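Local structure of acyl-coenzyme A oxidase acox-1.1 (Caenorhabditis elegans, 5K3H) at residues I138-R142 with R143-G147; E561-S564 with D565-H568; Q605-R608 with P609-S613. The protein catalyses the FAD-dependent desaturation of acyl-CoA thioesters of fatty acid-derived chains, the first step of peroxisomal beta-oxidation, passing the electrons to oxygen to give hydrogen peroxide. One frame throughout, in Å; residues are numbered along the deposited sequence.

Contact 1. Residues I138-R142 with R143-G147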
ATOM      1  N   ILE B 138      37.308  10.977  11.152  1.00 39.09           N
ATOM      2  CA  ILE B 138      38.057  11.473  10.000  1.00 38.30           C
ATOM      3  C   ILE B 138      38.089  10.431   8.886  1.00 36.36           C
ATOM      4  O   ILE B 138      37.854  10.742   7.714  1.00 38.92           O
ATOM      5  CB  ILE B 138      39.486  11.874  10.416  1.00 38.60           C
ATOM      6  CG1 ILE B 138      39.480  13.008  11.449  1.00 40.13           C
ATOM      7  CG2 ILE B 138      40.314  12.243   9.190  1.00 39.03           C
ATOM      8  CD1 ILE B 138      38.710  14.249  11.037  1.00 40.45           C
ATOM      9  N   ARG B 139      38.379   9.179   9.229  1.00 35.95           N
ATOM     10  CA  ARG B 139      38.380   8.135   8.211  1.00 35.72           C
ATOM     11  C   ARG B 139      36.996   7.975   7.591  1.00 34.91           C
ATOM     12  O   ARG B 139      36.866   7.818   6.366  1.00 33.59           O
ATOM     13  CB  ARG B 139      38.847   6.814   8.824  1.00 36.28           C
ATOM     14  CG  ARG B 139      40.274   6.801   9.335  1.00 36.75           C
ATOM     15  CD  ARG B 139      40.714   5.360   9.602  1.00 37.95           C
ATOM     16  NE  ARG B 139      40.968   4.575   8.393  1.00 36.86           N
ATOM     17  CZ  ARG B 139      40.940   3.245   8.361  1.00 36.73           C
ATOM     18  NH1 ARG B 139      40.645   2.560   9.460  1.00 36.51           N
ATOM     19  NH2 ARG B 139      41.194   2.598   7.232  1.00 36.40           N
ATOM     20  N   ALA B 140      35.945   8.066   8.416  1.00 34.08           N
ATOM     21  CA  ALA B 140      34.591   7.942   7.896  1.00 34.16           C
ATOM     22  C   ALA B 140      34.284   9.088   6.944  1.00 33.75           C
ATOM     23  O   ALA B 140      33.780   8.867   5.838  1.00 32.33           O
ATOM     24  CB  ALA B 140      33.584   7.886   9.044  1.00 32.68           C
ATOM     25  N   LEU B 141      34.611  10.324   7.346  1.00 33.46           N
ATOM     26  CA  LEU B 141      34.370  11.472   6.468  1.00 35.68           C
ATOM     27  C   LEU B 141      35.174  11.365   5.177  1.00 34.46           C
ATOM     28  O   LEU B 141      34.695  11.758   4.107  1.00 36.24           O
ATOM     29  CB  LEU B 141      34.685  12.782   7.193  1.00 35.88           C
ATOM     30  CG  LEU B 141      33.644  13.206   8.233  1.00 37.46           C
ATOM     31  CD1 LEU B 141      34.137  14.391   9.073  1.00 38.50           C
ATOM     32  CD2 LEU B 141      32.316  13.542   7.567  1.00 36.68           C
ATOM     33  N   ARG B 142      36.374  10.804   5.246  1.00 36.51           N
ATOM     34  CA  ARG B 142      37.180  10.598   4.049  1.00 37.20           C
ATOM     35  C   ARG B 142      36.776   9.353   3.273  1.00 37.20           C
ATOM     36  O   ARG B 142      37.385   9.066   2.233  1.00 37.07           O
ATOM     37  CB  ARG B 142      38.658  10.507   4.423  1.00 37.21           C
ATOM     38  CG  ARG B 142      39.272  11.816   4.893  1.00 39.54           C
ATOM     39  CD  ARG B 142      40.689  11.557   5.367  1.00 41.87           C
ATOM     40  NE  ARG B 142      41.395  10.816   4.323  1.00 43.48           N
ATOM     41  CZ  ARG B 142      41.915  11.359   3.230  1.00 47.21           C
ATOM     42  NH1 ARG B 142      41.820  12.670   3.023  1.00 48.41           N
ATOM     43  NH2 ARG B 142      42.513  10.585   2.337  1.00 48.06           N
ATOM     44  N   ARG B 143      35.791   8.603   3.774  1.00 36.39           N
ATOM     45  CA  ARG B 143      35.292   7.397   3.122  1.00 35.33           C
ATOM     46  C   ARG B 143      36.389   6.344   3.003  1.00 33.24           C
ATOM     47  O   ARG B 143      36.410   5.569   2.038  1.00 31.86           O
ATOM     48  CB  ARG B 143      34.662   7.708   1.756  1.00 37.31           C
ATOM     49  CG  ARG B 143      33.533   8.752   1.831  1.00 39.53           C
ATOM     50  CD  ARG B 143      32.815   9.006   0.488  1.00 41.19           C
ATOM     51  NE  ARG B 143      31.427   9.465   0.699  1.00 46.61           N
ATOM     52  CZ  ARG B 143      30.700  10.164  -0.182  1.00 48.45           C
ATOM     53  NH1 ARG B 143      31.217  10.511  -1.342  1.00 49.21           N
ATOM     54  NH2 ARG B 143      29.455  10.529   0.095  1.00 46.06           N
ATOM     55  N   GLU B 144      37.322   6.325   3.976  1.00 33.80           N
ATOM     56  CA  GLU B 144      38.322   5.256   4.052  1.00 35.11           C
ATOM     57  C   GLU B 144      37.718   3.960   4.548  1.00 34.15           C
ATOM     58  O   GLU B 144      38.286   2.885   4.301  1.00 33.61           O
ATOM     59  CB  GLU B 144      39.479   5.612   4.985  1.00 36.55           C
ATOM     60  CG  GLU B 144      40.272   6.833   4.592  1.00 38.45           C
ATOM     61  CD  GLU B 144      41.413   7.123   5.558  1.00 39.42           C
ATOM     62  OE1 GLU B 144      41.931   6.181   6.204  1.00 37.27           O
ATOM     63  OE2 GLU B 144      41.752   8.315   5.718  1.00 42.11           O
ATOM     64  N   ILE B 145      36.589   4.063   5.258  1.00 32.79           N
ATOM     65  CA  ILE B 145      35.857   2.944   5.825  1.00 32.45           C
ATOM     66  C   ILE B 145      34.382   3.129   5.500  1.00 32.13           C
ATOM     67  O   ILE B 145      33.924   4.221   5.147  1.00 34.21           O
ATOM     68  CB  ILE B 145      36.070   2.836   7.350  1.00 32.90           C
ATOM     69  CG1 ILE B 145      35.672   4.141   8.042  1.00 33.30           C
ATOM     70  CG2 ILE B 145      37.501   2.462   7.658  1.00 33.39           C
ATOM     71  CD1 ILE B 145      35.770   4.060   9.562  1.00 33.67           C
ATOM     72  N   ILE B 146      33.639   2.033   5.594  1.00 30.12           N
ATOM     73  CA  ILE B 146      32.201   2.060   5.394  1.00 30.00           C
ATOM     74  C   ILE B 146      31.565   1.547   6.677  1.00 29.56           C
ATOM     75  O   ILE B 146      31.853   0.425   7.120  1.00 28.32           O
ATOM     76  CB  ILE B 146      31.778   1.228   4.176  1.00 29.64           C
ATOM     77  CG1 ILE B 146      32.448   1.770   2.916  1.00 29.48           C
ATOM     78  CG2 ILE B 146      30.269   1.225   4.016  1.00 29.77           C
ATOM     79  CD1 ILE B 146      32.164   0.958   1.684  1.00 29.72           C
ATOM     80  N   GLY B 147      30.704   2.368   7.272  1.00 26.95           N
ATOM     81  CA  GLY B 147      30.121   2.049   8.551  1.00 27.83           C
ATOM     82  C   GLY B 147      28.608   2.139   8.506  1.00 27.82           C
ATOM     83  O   GLY B 147      28.010   2.702   7.587  1.00 27.70           O
TER
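Two backbone bonds close helix 130-141 as Arg143 takes a positive phi: Glu144 N donates to Arg139 O over 2.9 Å, and Arg143 N donates to Ala140 O. The turn brings the side chain of Glu144 back against the last helical turn, where one carboxylate serves two arginines. Its OE1 receives Arg139 NE at 2.9 Å in a nearly straight salt bridge; the oxygen lies in the guanidinium plane but is itself approached from above the carboxylate plane. OE2 offers its anti lone pair to Arg142 NE, also 2.9 Å away, and here the planes of guanidinium and carboxylate stand 77° apart. Both arginine chains bend at chi3 (73° in Arg139, 51° in Arg142), which turns each NE inward to the glutamate. Arg139 is held further by Ile145, whose CG2 sits over the centre of one guanidinium face, 3.6 Å from CZ of Arg139, while NH2 of Arg139 forms a salt bridge with Glu225. Ile145 CG1 also packs on Ala140, and both residues touch Phe120 of helix 114-127. The whole is a Schellman motif tied down by a salt-bridge network, which ends the helix and sends the chain into strand 147-150, where residues that bind FAD begin.

Contact 2. Residues E561-S564 with D565-H568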
ATOM      1  N   GLU B 561      -1.381  33.833  -1.832  1.00 20.04           N
ATOM      2  CA  GLU B 561      -2.716  33.443  -2.259  1.00 20.24           C
ATOM      3  C   GLU B 561      -2.764  32.007  -2.764  1.00 19.61           C
ATOM      4  O   GLU B 561      -3.802  31.346  -2.650  1.00 19.57           O
ATOM      5  CB  GLU B 561      -3.211  34.391  -3.353  1.00 22.14           C
ATOM      6  CG  GLU B 561      -3.487  35.784  -2.836  1.00 25.65           C
ATOM      7  CD  GLU B 561      -4.154  36.664  -3.869  1.00 30.35           C
ATOM      8  OE1 GLU B 561      -4.042  36.342  -5.084  1.00 33.20           O
ATOM      9  OE2 GLU B 561      -4.858  37.624  -3.444  1.00 35.75           O
ATOM     10  N   ALA B 562      -1.687  31.531  -3.404  1.00 19.27           N
ATOM     11  CA  ALA B 562      -1.663  30.142  -3.850  1.00 18.57           C
ATOM     12  C   ALA B 562      -1.633  29.197  -2.661  1.00 18.88           C
ATOM     13  O   ALA B 562      -2.373  28.211  -2.624  1.00 18.19           O
ATOM     14  CB  ALA B 562      -0.457  29.895  -4.758  1.00 18.46           C
ATOM     15  N   LEU B 563      -0.768  29.478  -1.681  1.00 17.81           N
ATOM     16  CA  LEU B 563      -0.677  28.621  -0.509  1.00 18.05           C
ATOM     17  C   LEU B 563      -1.881  28.784   0.403  1.00 18.44           C
ATOM     18  O   LEU B 563      -2.296  27.828   1.060  1.00 18.86           O
ATOM     19  CB  LEU B 563       0.613  28.923   0.239  1.00 17.86           C
ATOM     20  CG  LEU B 563       1.825  28.472  -0.570  1.00 18.08           C
ATOM     21  CD1 LEU B 563       3.109  28.789   0.167  1.00 18.52           C
ATOM     22  CD2 LEU B 563       1.730  26.973  -0.907  1.00 18.33           C
ATOM     23  N   SER B 564      -2.474  29.970   0.427  1.00 20.34           N
ATOM     24  CA  SER B 564      -3.681  30.163   1.210  1.00 20.70           C
ATOM     25  C   SER B 564      -4.822  29.334   0.651  1.00 20.13           C
ATOM     26  O   SER B 564      -5.619  28.781   1.416  1.00 20.40           O
ATOM     27  CB  SER B 564      -4.039  31.646   1.243  1.00 21.38           C
ATOM     28  OG  SER B 564      -5.324  31.871   1.794  1.00 22.19           O
ATOM     29  N   ASP B 565      -4.923  29.241  -0.681  1.00 20.04           N
ATOM     30  CA  ASP B 565      -5.890  28.323  -1.280  1.00 19.66           C
ATOM     31  C   ASP B 565      -5.602  26.896  -0.859  1.00 19.54           C
ATOM     32  O   ASP B 565      -6.519  26.144  -0.526  1.00 18.75           O
ATOM     33  CB  ASP B 565      -5.862  28.399  -2.806  1.00 19.80           C
ATOM     34  CG  ASP B 565      -6.350  29.714  -3.331  1.00 20.33           C
ATOM     35  OD1 ASP B 565      -6.956  30.474  -2.547  1.00 20.62           O
ATOM     36  OD2 ASP B 565      -6.170  29.963  -4.549  1.00 20.22           O
ATOM     37  N   LEU B 566      -4.326  26.494  -0.916  1.00 18.05           N
ATOM     38  CA  LEU B 566      -3.942  25.157  -0.470  1.00 18.91           C
ATOM     39  C   LEU B 566      -4.319  24.952   0.979  1.00 18.95           C
ATOM     40  O   LEU B 566      -4.888  23.910   1.334  1.00 18.01           O
ATOM     41  CB  LEU B 566      -2.428  24.934  -0.611  1.00 18.73           C
ATOM     42  CG  LEU B 566      -1.899  23.982  -1.672  1.00 19.45           C
ATOM     43  CD1 LEU B 566      -0.508  23.479  -1.333  1.00 19.55           C
ATOM     44  CD2 LEU B 566      -2.852  22.842  -1.846  1.00 19.40           C
ATOM     45  N   LEU B 567      -4.030  25.956   1.824  1.00 20.03           N
ATOM     46  CA  LEU B 567      -4.293  25.838   3.257  1.00 19.72           C
ATOM     47  C   LEU B 567      -5.779  25.675   3.540  1.00 19.04           C
ATOM     48  O   LEU B 567      -6.169  24.866   4.395  1.00 19.41           O
ATOM     49  CB  LEU B 567      -3.768  27.069   3.988  1.00 20.47           C
ATOM     50  CG  LEU B 567      -4.221  27.138   5.451  1.00 21.46           C
ATOM     51  CD1 LEU B 567      -3.631  26.037   6.348  1.00 22.02           C
ATOM     52  CD2 LEU B 567      -3.927  28.513   5.987  1.00 22.14           C
ATOM     53  N   HIS B 568      -6.623  26.419   2.813  1.00 20.14           N
ATOM     54  CA  HIS B 568      -8.065  26.318   3.014  1.00 19.72           C
ATOM     55  C   HIS B 568      -8.587  24.963   2.592  1.00 19.21           C
ATOM     56  O   HIS B 568      -9.536  24.454   3.201  1.00 19.16           O
ATOM     57  CB  HIS B 568      -8.812  27.408   2.253  1.00 19.72           C
ATOM     58  CG  HIS B 568      -8.926  28.687   3.005  1.00 19.50           C
ATOM     59  ND1 HIS B 568      -7.968  29.681   2.940  1.00 20.01           N
ATOM     60  CD2 HIS B 568      -9.847  29.103   3.906  1.00 19.53           C
ATOM     61  CE1 HIS B 568      -8.320  30.673   3.736  1.00 20.27           C
ATOM     62  NE2 HIS B 568      -9.454  30.345   4.338  1.00 20.18           N
TER
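Ser564 carries the contact through its carbonyl oxygen, which accepts two bonds from one residue of the next turn. His568 N donates to Ser564 O over 2.9 Å in the usual helical manner, and His568 ND1 reaches the same Ser564 O, likewise at 2.9 Å, from the opposite face of the carbonyl plane. The imidazole meets this oxygen at its edge, with the acceptor close to the ring plane; CG of His568 lies beside its own backbone N (chi1 -86°), which folds the ring back along the helix towards the preceding turn. With ND1 as donor and NE2 bonded to Gly487 O, both ring nitrogens are engaged and the rotation of the ring is fixed. Without the imidazole, as with an alanine here, Ser564 O would probably keep its backbone donor but lose the second, and Gly487 O would lose its imidazole partner.

This is one of the helices of the all-helical C-terminal part of the oxidase, and the same i to i+4 repeat links Asp565 N to Glu561 O at 3.1 Å and Leu566 N to Ala562 O. Asp565 turns the face of its carboxylate to the carbonyl oxygen of Glu561, which stands over CG of Asp565 at 3.1 Å; two acceptors cannot bond there, and the charge is met instead by Lys606 of helix 590-616, at OD2. On another side of the helix, Leu563 CD2 touches Leu566 CD1 at 4.2 Å, and the two leucines share Tyr352 of helix 338-367 as a neighbour.

Contact 3. Residues Q605-R608 with P609-S613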
ATOM      1  N   GLN B 605     -11.869  22.943  -7.013  1.00 18.02           N
ATOM      2  CA  GLN B 605     -11.945  23.710  -8.253  1.00 20.96           C
ATOM      3  C   GLN B 605     -10.976  24.898  -8.244  1.00 18.86           C
ATOM      4  O   GLN B 605     -10.386  25.245  -9.278  1.00 17.00           O
ATOM      5  CB  GLN B 605     -13.401  24.172  -8.429  1.00 25.77           C
ATOM      6  CG  GLN B 605     -13.644  25.435  -9.290  1.00 30.69           C
ATOM      7  CD  GLN B 605     -13.522  26.747  -8.476  1.00 36.78           C
ATOM      8  OE1 GLN B 605     -13.838  26.779  -7.276  1.00 40.87           O
ATOM      9  NE2 GLN B 605     -13.076  27.837  -9.142  1.00 42.16           N
ATOM     10  N   LYS B 606     -10.805  25.536  -7.082  1.00 21.83           N
ATOM     11  CA  LYS B 606      -9.916  26.689  -6.980  1.00 20.14           C
ATOM     12  C   LYS B 606      -8.459  26.275  -7.147  1.00 19.47           C
ATOM     13  O   LYS B 606      -7.650  27.017  -7.733  1.00 19.56           O
ATOM     14  CB  LYS B 606     -10.149  27.391  -5.634  1.00 20.54           C
ATOM     15  CG  LYS B 606      -9.447  28.730  -5.513  1.00 21.02           C
ATOM     16  CD  LYS B 606     -10.370  29.820  -6.056  1.00 21.36           C
ATOM     17  CE  LYS B 606      -9.632  31.073  -6.417  1.00 21.95           C
ATOM     18  NZ  LYS B 606      -8.532  31.331  -5.471  1.00 22.67           N
ATOM     19  N   ILE B 607      -8.104  25.089  -6.642  1.00 19.14           N
ATOM     20  CA  ILE B 607      -6.726  24.623  -6.705  1.00 18.16           C
ATOM     21  C   ILE B 607      -6.370  24.176  -8.124  1.00 17.19           C
ATOM     22  O   ILE B 607      -5.223  24.355  -8.571  1.00 17.19           O
ATOM     23  CB  ILE B 607      -6.541  23.477  -5.691  1.00 18.57           C
ATOM     24  CG1 ILE B 607      -6.587  23.996  -4.245  1.00 19.55           C
ATOM     25  CG2 ILE B 607      -5.239  22.730  -5.949  1.00 18.86           C
ATOM     26  CD1 ILE B 607      -5.485  24.932  -3.901  1.00 19.76           C
ATOM     27  N   ARG B 608      -7.352  23.668  -8.881  1.00 17.24           N
ATOM     28  CA  ARG B 608      -7.070  22.992 -10.148  1.00 16.70           C
ATOM     29  C   ARG B 608      -6.151  23.767 -11.097  1.00 16.33           C
ATOM     30  O   ARG B 608      -5.106  23.212 -11.481  1.00 15.51           O
ATOM     31  CB  ARG B 608      -8.401  22.629 -10.822  1.00 16.41           C
ATOM     32  CG  ARG B 608      -8.288  21.745 -12.055  1.00 16.98           C
ATOM     33  CD  ARG B 608      -8.200  22.581 -13.293  1.00 17.54           C
ATOM     34  NE  ARG B 608      -8.050  21.831 -14.540  1.00 18.40           N
ATOM     35  CZ  ARG B 608      -9.079  21.297 -15.213  1.00 19.73           C
ATOM     36  NH1 ARG B 608     -10.316  21.386 -14.729  1.00 19.82           N
ATOM     37  NH2 ARG B 608      -8.877  20.668 -16.369  1.00 21.09           N
ATOM     38  N   PRO B 609      -6.427  25.028 -11.474  1.00 17.13           N
ATOM     39  CA  PRO B 609      -5.526  25.716 -12.422  1.00 16.83           C
ATOM     40  C   PRO B 609      -4.098  25.823 -11.928  1.00 16.22           C
ATOM     41  O   PRO B 609      -3.177  26.005 -12.736  1.00 15.90           O
ATOM     42  CB  PRO B 609      -6.143  27.115 -12.565  1.00 17.04           C
ATOM     43  CG  PRO B 609      -7.448  27.066 -11.931  1.00 17.21           C
ATOM     44  CD  PRO B 609      -7.520  25.902 -11.012  1.00 17.25           C
ATOM     45  N   ASN B 610      -3.884  25.727 -10.625  1.00 16.66           N
ATOM     46  CA  ASN B 610      -2.561  25.839 -10.051  1.00 16.29           C
ATOM     47  C   ASN B 610      -1.983  24.489  -9.679  1.00 15.65           C
ATOM     48  O   ASN B 610      -0.846  24.435  -9.189  1.00 15.81           O
ATOM     49  CB  ASN B 610      -2.592  26.738  -8.807  1.00 16.47           C
ATOM     50  CG  ASN B 610      -2.411  28.195  -9.143  1.00 16.93           C
ATOM     51  OD1 ASN B 610      -1.692  28.546 -10.100  1.00 17.39           O
ATOM     52  ND2 ASN B 610      -3.058  29.060  -8.374  1.00 17.39           N
ATOM     53  N   ALA B 611      -2.748  23.407  -9.863  1.00 15.50           N
ATOM     54  CA  ALA B 611      -2.350  22.118  -9.287  1.00 15.18           C
ATOM     55  C   ALA B 611      -1.048  21.604  -9.908  1.00 15.18           C
ATOM     56  O   ALA B 611      -0.133  21.190  -9.186  1.00 15.27           O
ATOM     57  CB  ALA B 611      -3.478  21.093  -9.420  1.00 15.11           C
ATOM     58  N   VAL B 612      -0.964  21.576 -11.247  1.00 15.23           N
ATOM     59  CA  VAL B 612       0.269  21.135 -11.906  1.00 15.12           C
ATOM     60  C   VAL B 612       1.431  22.069 -11.557  1.00 14.88           C
ATOM     61  O   VAL B 612       2.560  21.614 -11.328  1.00 14.66           O
ATOM     62  CB  VAL B 612       0.059  21.008 -13.434  1.00 15.27           C
ATOM     63  CG1 VAL B 612       1.384  20.800 -14.150  1.00 15.35           C
ATOM     64  CG2 VAL B 612      -0.877  19.831 -13.753  1.00 15.36           C
ATOM     65  N   SER B 613       1.173  23.381 -11.463  1.00 14.61           N
ATOM     66  CA  SER B 613       2.260  24.311 -11.166  1.00 14.53           C
ATOM     67  C   SER B 613       2.744  24.158  -9.728  1.00 14.38           C
ATOM     68  O   SER B 613       3.951  24.232  -9.463  1.00 14.21           O
ATOM     69  CB  SER B 613       1.820  25.737 -11.457  1.00 14.62           C
ATOM     70  OG  SER B 613       1.492  25.874 -12.839  1.00 14.74           O
TER
HETATM   71  O   HOH W   1      -5.101  28.412  -6.559  1.00 19.19           O
HETATM   72  O   HOH W   2      -2.824  22.181 -12.918  1.00 16.22           O
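A proline kink within helix 590-616 is the setting here. Pro609 has no N-H to give to the turn before, and its ring takes up the place of that donor, with CD of Pro609 3.4 Å from Gln605 O. Beyond it the bonding pattern slips: Asn610 N donates to Ile607 O over 2.8 Å and Ala611 N to Arg608 O over 2.9 Å, both three residues back in place of four. The second bond is almost straight at the hydrogen, 167°, yet the donor stands well above the carbonyl plane of Arg608.

Two waters mend the opened turns. Water 2 donates to Arg608 O and accepts from Val612 N at 2.6 Å, standing in for the direct i to i+4 bond. Water 1 joins the backbone to a side chain, donating to Lys606 O and accepting from Asn610 ND2 at 2.8 Å; ND2 of Asn610 also bonds Thr24. CG of Arg608 is anti to its backbone N (chi1 -172°) and the chain then bends at chi2, which brings CD of Arg608 back to 3.5 Å from Pro609 N. The two side chains cross at about a right angle, and the guanidinium is carried away to salt bridges with Glu336 and Glu19. Along another side, Ile607 CG2 meets Ala611 CB at 4.2 Å.

Around the kink, Ile607, Arg608 and Ala611 pack on Phe345 of helix 338-367, where Arg608 also touches the FAD-binding Gln341; Ile607 rests in addition on helix 557-577, and Val612 lies against helix 14-21.

In the fold
Along the chain the order is contact 1, contact 2, contact 3. Contact 1 ends helix 130-141 in the N-terminal part of the chain, whereas the other two lie on helices 557-577 and 590-616 of the helical C-terminal part, across the chain's centre; the centres of contacts 1 and 2 are about 45 Å apart, those of contacts 1 and 3 about 47 Å. Contacts 2 and 3 are neighbours, with centres about 11 Å apart, and Ile607 CD1 packs on the backbone of 565-568. Both of their helices rest on helix 338-367, which carries FAD-binding residues, while contact 1 leads into a strand with others, so both regions adjoin elements that bind FAD, a cofactor shared between the two subunits of the dimer.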